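Local coordinates for protein probable tRNA pseudouridine synthase D (PDB 1Z2Z) that probably isomerises uridine 13 of transfer RNA to pseudouridine, acting as an RNA-modifying enzyme of the TruD family, at residues Y15-T20 / K154-E159; G298-F303 / E347-I352. One frame throughout, in Å; residues are numbered along the deposited sequence.

Interaction 1 of 2, residues Y15-T20 / K154-E159; sequences YSTDTT and KKTTDE
T19 turns its whole side chain onto one side of the helix that carries K154-E159. Its CB sits 3.3 Å from T156 OG1. At the branch OG1 occupies the crowded position between backbone N and carbonyl carbon (chi1 45°) and donates a hydrogen bond to T156 OG1, 3.1 Å away. CG2, the other branch, lies against the helix, 3.8 Å from K155 CB and 4.0 Å from E159 OE2. Threonine suits this spot by pairing a hydroxyl for T156 with a methyl for the helix surface. T19 OG1 also bonds K431, and T156 OG1 bonds L152 O, so both buried hydroxyls have further partners.

E159 reaches out with an extended chain. The syn lone pair of its OE1 takes the N-H of D18, with N and OE1 3.2 Å apart and an N-H...O angle of 160°. The D18 and E159 side chains cross at about a right angle, their carboxylate planes 34° apart. Two like charges thus lie close, unbonded; K155 NZ, 4.6 Å from D18 OD2, would probably temper the repulsion. An alanine in place of E159 would remove the carboxylate that accepts the D18 N-H and would probably loosen the loop on the helix.

Between helix 5-8 and strand 33-39 in the chain, the loop touches two helices: 146-163 supplies I160 against T17 and Q163 for S16, while 423-430 offers E428 to T17 N.

Interaction 2 of 2, residues G298-F303 / E347-I352; sequences GDIVCF and EFASGI
The approach to an alpha-helix, ending in its N-cap residue G351, here meets the loop that leads into the short strand 301-302. A single backbone hydrogen bond joins them: S350 N donates to G298 O at 2.7 Å, reaching a lone pair in the plane of the carbonyl but with a bent N-H...O angle of 139°.

G298 is well chosen for its place. Its phi is positive (64°), which favours glycine, and a CB on it would point at the opposing chain and run into S350 O. Without that atom the two backbones come close, with G298 CA and S350 CA 4.0 Å apart, and S350 CB rests 3.9 Å from G298 CA. G351 is likewise fitted to its turn, since its backbone angles would jam a CB against the preceding carbonyl.

Beside this polar link, I300 supplies the apolar part. With CD1 anti to CA (chi2 -177°), its longer branch stretches out along the other segment. CD1 lies 3.8 Å from A349 CB and 3.5 Å from A349 CA, so the alanine's small methyl lets the isoleucine lie close to the backbone. The same CD1 comes 3.2 Å from E347 O, and the extended E347 chain passes obliquely by it, bringing OE2 within 3.5 Å. The E347 carboxylate also has a long, weak ion pair with K317, whose NZ is hydrogen-bonded to S350 OG.

Helix 352-363 follows directly, and its E357 accepts the A349 N-H, tying the lead-in to its own helix. From the other segment D299 forms a salt bridge to R285 of helix 263-287, while strand 301-302 pairs antiparallel with strand 336-337.

How the interactions relate
From the N terminus, the chain passes helix 5-8 and the loop 15-20, then runs through six of the eight strands of the mixed sheet, and the predicted nucleophile D86, before helix 146-163 closes interaction 1, 134 residues on. Interaction 2 opens much later, at 298-303, and closes after only 44 residues, around helix 323-330 and strand 336-337. The two loops therefore follow in series, neither nested nor crossed. The centres of interaction 1 and interaction 2 are about 26 Å apart and their nearest atoms about 15 Å apart, so they do not touch. Interaction 1 ties an N-terminal loop to the helix following strand 130-142; interaction 2 joins a two-stranded sheet to the start of helix 352-363.

Interaction 1 of 2, residues Y15-T20 / K154-E159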
loop_
_atom_site.group_PDB
_atom_site.type_symbol
_atom_site.label_atom_id
_atom_site.label_comp_id
_atom_site.label_asym_id
_atom_site.label_seq_id
_atom_site.Cartn_x
_atom_site.Cartn_y
_atom_site.Cartn_z
ATOM N N TYR A 15 -11.816 2.399 -12.990
ATOM C CA TYR A 15 -10.476 2.639 -13.514
ATOM C C TYR A 15 -10.395 4.027 -14.149
ATOM O O TYR A 15 -11.244 4.384 -14.968
ATOM C CB TYR A 15 -10.154 1.593 -14.587
ATOM C CG TYR A 15 -10.199 0.152 -14.121
ATOM C CD1 TYR A 15 -9.086 -0.443 -13.530
ATOM C CD2 TYR A 15 -11.338 -0.634 -14.309
ATOM C CE1 TYR A 15 -9.101 -1.788 -13.148
ATOM C CE2 TYR A 15 -11.361 -1.985 -13.927
ATOM C CZ TYR A 15 -10.239 -2.551 -13.351
ATOM O OH TYR A 15 -10.237 -3.872 -12.974
ATOM N N SER A 16 -9.372 4.801 -13.793
ATOM C CA SER A 16 -9.215 6.141 -14.362
ATOM C C SER A 16 -9.061 6.042 -15.887
ATOM O O SER A 16 -9.330 6.996 -16.624
ATOM C CB SER A 16 -7.991 6.840 -13.763
ATOM O OG SER A 16 -6.820 6.565 -14.508
ATOM N N THR A 17 -8.630 4.878 -16.357
ATOM C CA THR A 17 -8.451 4.654 -17.784
ATOM C C THR A 17 -9.614 3.812 -18.316
ATOM O O THR A 17 -10.108 2.923 -17.623
ATOM C CB THR A 17 -7.143 3.901 -18.056
ATOM O OG1 THR A 17 -7.215 2.607 -17.448
ATOM C CG2 THR A 17 -5.952 4.663 -17.484
ATOM N N ASP A 18 -10.048 4.091 -19.542
ATOM C CA ASP A 18 -11.152 3.341 -20.149
ATOM C C ASP A 18 -10.639 2.256 -21.105
ATOM O O ASP A 18 -11.407 1.690 -21.885
ATOM C CB ASP A 18 -12.066 4.291 -20.918
ATOM C CG ASP A 18 -11.321 5.057 -21.983
ATOM O OD1 ASP A 18 -11.191 6.296 -21.846
ATOM O OD2 ASP A 18 -10.851 4.413 -22.950
ATOM N N THR A 19 -9.338 1.984 -21.051
ATOM C CA THR A 19 -8.739 0.965 -21.900
ATOM C C THR A 19 -9.160 -0.412 -21.422
ATOM O O THR A 19 -9.638 -0.577 -20.296
ATOM C CB THR A 19 -7.209 1.030 -21.866
ATOM O OG1 THR A 19 -6.767 1.171 -20.506
ATOM C CG2 THR A 19 -6.714 2.194 -22.696
ATOM N N THR A 20 -8.969 -1.407 -22.279
ATOM C CA THR A 20 -9.352 -2.766 -21.944
ATOM C C THR A 20 -8.306 -3.440 -21.072
ATOM O O THR A 20 -7.111 -3.174 -21.193
ATOM C CB THR A 20 -9.618 -3.595 -23.230
ATOM O OG1 THR A 20 -9.901 -4.953 -22.882
ATOM C CG2 THR A 20 -8.427 -3.539 -24.147
ATOM N N LYS A 154 -0.050 1.731 -25.447
ATOM C CA LYS A 154 0.117 3.141 -25.768
ATOM C C LYS A 154 -1.103 3.957 -25.376
ATOM O O LYS A 154 -0.977 5.097 -24.929
ATOM C CB LYS A 154 0.405 3.318 -27.264
ATOM C CG LYS A 154 0.791 4.749 -27.661
ATOM C CD LYS A 154 -0.431 5.627 -27.949
ATOM C CE LYS A 154 -0.107 7.121 -27.841
ATOM N NZ LYS A 154 0.125 7.544 -26.418
ATOM N N LYS A 155 -2.282 3.371 -25.543
ATOM C CA LYS A 155 -3.512 4.068 -25.203
ATOM C C LYS A 155 -3.633 4.183 -23.683
ATOM O O LYS A 155 -3.896 5.267 -23.158
ATOM C CB LYS A 155 -4.730 3.328 -25.782
ATOM C CG LYS A 155 -5.807 4.246 -26.375
ATOM C CD LYS A 155 -7.112 3.494 -26.647
ATOM C CE LYS A 155 -8.141 4.356 -27.390
ATOM N NZ LYS A 155 -8.479 5.639 -26.704
ATOM N N THR A 156 -3.421 3.075 -22.979
ATOM C CA THR A 156 -3.514 3.080 -21.523
ATOM C C THR A 156 -2.507 4.067 -20.947
ATOM O O THR A 156 -2.777 4.727 -19.946
ATOM C CB THR A 156 -3.228 1.682 -20.921
ATOM O OG1 THR A 156 -3.959 0.679 -21.644
ATOM C CG2 THR A 156 -3.649 1.645 -19.454
ATOM N N THR A 157 -1.347 4.149 -21.592
ATOM C CA THR A 157 -0.263 5.053 -21.195
ATOM C C THR A 157 -0.705 6.501 -21.421
ATOM O O THR A 157 -0.723 7.304 -20.490
ATOM C CB THR A 157 1.011 4.791 -22.044
ATOM O OG1 THR A 157 1.450 3.443 -21.852
ATOM C CG2 THR A 157 2.121 5.749 -21.656
ATOM N N ASP A 158 -1.058 6.821 -22.668
ATOM C CA ASP A 158 -1.509 8.160 -23.039
ATOM C C ASP A 158 -2.481 8.754 -22.029
ATOM O O ASP A 158 -2.260 9.855 -21.519
ATOM C CB ASP A 158 -2.185 8.161 -24.414
ATOM C CG ASP A 158 -3.280 9.229 -24.525
ATOM O OD1 ASP A 158 -4.419 8.986 -24.058
ATOM O OD2 ASP A 158 -3.004 10.324 -25.065
ATOM N N GLU A 159 -3.570 8.045 -21.751
ATOM C CA GLU A 159 -4.542 8.562 -20.802
ATOM C C GLU A 159 -3.857 8.824 -19.487
ATOM O O GLU A 159 -4.125 9.828 -18.827
ATOM C CB GLU A 159 -5.706 7.587 -20.611
ATOM C CG GLU A 159 -6.747 7.689 -21.710
ATOM C CD GLU A 159 -7.901 6.726 -21.534
ATOM O OE1 GLU A 159 -8.576 6.770 -20.485
ATOM O OE2 GLU A 159 -8.138 5.917 -22.456
#

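Interaction 2 of 2, residues G298-F303 / E347-I352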
loop_
_atom_site.group_PDB
_atom_site.type_symbol
_atom_site.label_atom_id
_atom_site.label_comp_id
_atom_site.label_asym_id
_atom_site.label_seq_id
_atom_site.Cartn_x
_atom_site.Cartn_y
_atom_site.Cartn_z
ATOM N N GLY A 298 -13.100 25.601 -5.122
ATOM C CA GLY A 298 -13.160 24.942 -3.829
ATOM C C GLY A 298 -12.699 23.501 -3.878
ATOM O O GLY A 298 -13.292 22.642 -3.231
ATOM N N ASP A 299 -11.632 23.247 -4.633
ATOM C CA ASP A 299 -11.078 21.906 -4.793
ATOM C C ASP A 299 -10.219 21.452 -3.595
ATOM O O ASP A 299 -10.222 20.266 -3.248
ATOM C CB ASP A 299 -10.242 21.843 -6.088
ATOM C CG ASP A 299 -10.527 20.595 -6.929
ATOM O OD1 ASP A 299 -10.977 19.573 -6.370
ATOM O OD2 ASP A 299 -10.281 20.628 -8.152
ATOM N N ILE A 300 -9.505 22.390 -2.966
ATOM C CA ILE A 300 -8.609 22.124 -1.820
ATOM C C ILE A 300 -7.363 21.345 -2.234
ATOM O O ILE A 300 -7.436 20.160 -2.555
ATOM C CB ILE A 300 -9.294 21.331 -0.665
ATOM C CG1 ILE A 300 -10.331 22.200 0.042
ATOM C CG2 ILE A 300 -8.255 20.908 0.375
ATOM C CD1 ILE A 300 -10.988 21.514 1.221
ATOM N N VAL A 301 -6.215 22.007 -2.213
ATOM C CA VAL A 301 -4.976 21.347 -2.590
ATOM C C VAL A 301 -3.986 21.304 -1.417
ATOM O O VAL A 301 -4.308 21.735 -0.303
ATOM C CB VAL A 301 -4.324 22.048 -3.833
ATOM C CG1 VAL A 301 -5.340 22.146 -4.962
ATOM C CG2 VAL A 301 -3.811 23.442 -3.468
ATOM N N CYS A 302 -2.803 20.746 -1.666
ATOM C CA CYS A 302 -1.741 20.665 -0.662
ATOM C C CYS A 302 -0.440 21.050 -1.358
ATOM O O CYS A 302 -0.361 21.079 -2.591
ATOM C CB CYS A 302 -1.625 19.248 -0.050
ATOM S SG CYS A 302 -0.755 17.966 -1.047
ATOM N N PHE A 303 0.570 21.370 -0.562
ATOM C CA PHE A 303 1.861 21.764 -1.093
ATOM C C PHE A 303 2.897 20.896 -0.415
ATOM O O PHE A 303 2.607 20.266 0.602
ATOM C CB PHE A 303 2.137 23.233 -0.765
ATOM C CG PHE A 303 0.996 24.140 -1.091
ATOM C CD1 PHE A 303 0.800 24.590 -2.395
ATOM C CD2 PHE A 303 0.079 24.498 -0.107
ATOM C CE1 PHE A 303 -0.306 25.370 -2.719
ATOM C CE2 PHE A 303 -1.030 25.274 -0.417
ATOM C CZ PHE A 303 -1.224 25.717 -1.728
ATOM N N GLU A 347 -12.177 19.158 6.651
ATOM C CA GLU A 347 -12.665 20.354 5.989
ATOM C C GLU A 347 -13.126 19.987 4.587
ATOM O O GLU A 347 -12.320 19.956 3.657
ATOM C CB GLU A 347 -11.549 21.392 5.897
ATOM C CG GLU A 347 -11.942 22.695 5.231
ATOM C CD GLU A 347 -10.730 23.487 4.770
ATOM O OE1 GLU A 347 -9.764 23.603 5.555
ATOM O OE2 GLU A 347 -10.735 24.000 3.627
ATOM N N PHE A 348 -14.415 19.699 4.432
ATOM C CA PHE A 348 -14.950 19.351 3.121
ATOM C C PHE A 348 -14.603 20.460 2.134
ATOM O O PHE A 348 -14.453 21.609 2.522
ATOM C CB PHE A 348 -16.472 19.179 3.191
ATOM C CG PHE A 348 -16.929 18.258 4.284
ATOM C CD1 PHE A 348 -16.099 17.236 4.749
ATOM C CD2 PHE A 348 -18.197 18.403 4.847
ATOM C CE1 PHE A 348 -16.528 16.369 5.765
ATOM C CE2 PHE A 348 -18.639 17.545 5.861
ATOM C CZ PHE A 348 -17.802 16.527 6.322
ATOM N N ALA A 349 -14.461 20.110 0.861
ATOM C CA ALA A 349 -14.142 21.097 -0.162
ATOM C C ALA A 349 -15.423 21.835 -0.587
ATOM O O ALA A 349 -16.515 21.515 -0.118
ATOM C CB ALA A 349 -13.503 20.406 -1.360
ATOM N N SER A 350 -15.290 22.826 -1.463
ATOM C CA SER A 350 -16.457 23.574 -1.924
ATOM C C SER A 350 -16.614 23.467 -3.428
ATOM O O SER A 350 -15.658 23.158 -4.138
ATOM C CB SER A 350 -16.350 25.052 -1.539
ATOM O OG SER A 350 -16.560 25.245 -0.149
ATOM N N GLY A 351 -17.824 23.734 -3.907
ATOM C CA GLY A 351 -18.090 23.665 -5.334
ATOM C C GLY A 351 -18.467 22.256 -5.748
ATOM O O GLY A 351 -19.033 21.502 -4.952
ATOM N N ILE A 352 -18.154 21.901 -6.993
ATOM C CA ILE A 352 -18.451 20.568 -7.508
ATOM C C ILE A 352 -17.775 19.475 -6.664
ATOM O O ILE A 352 -18.433 18.511 -6.246
ATOM C CB ILE A 352 -17.997 20.415 -8.979
ATOM C CG1 ILE A 352 -18.828 21.332 -9.882
ATOM C CG2 ILE A 352 -18.134 18.961 -9.416
ATOM C CD1 ILE A 352 -18.357 21.354 -11.330
#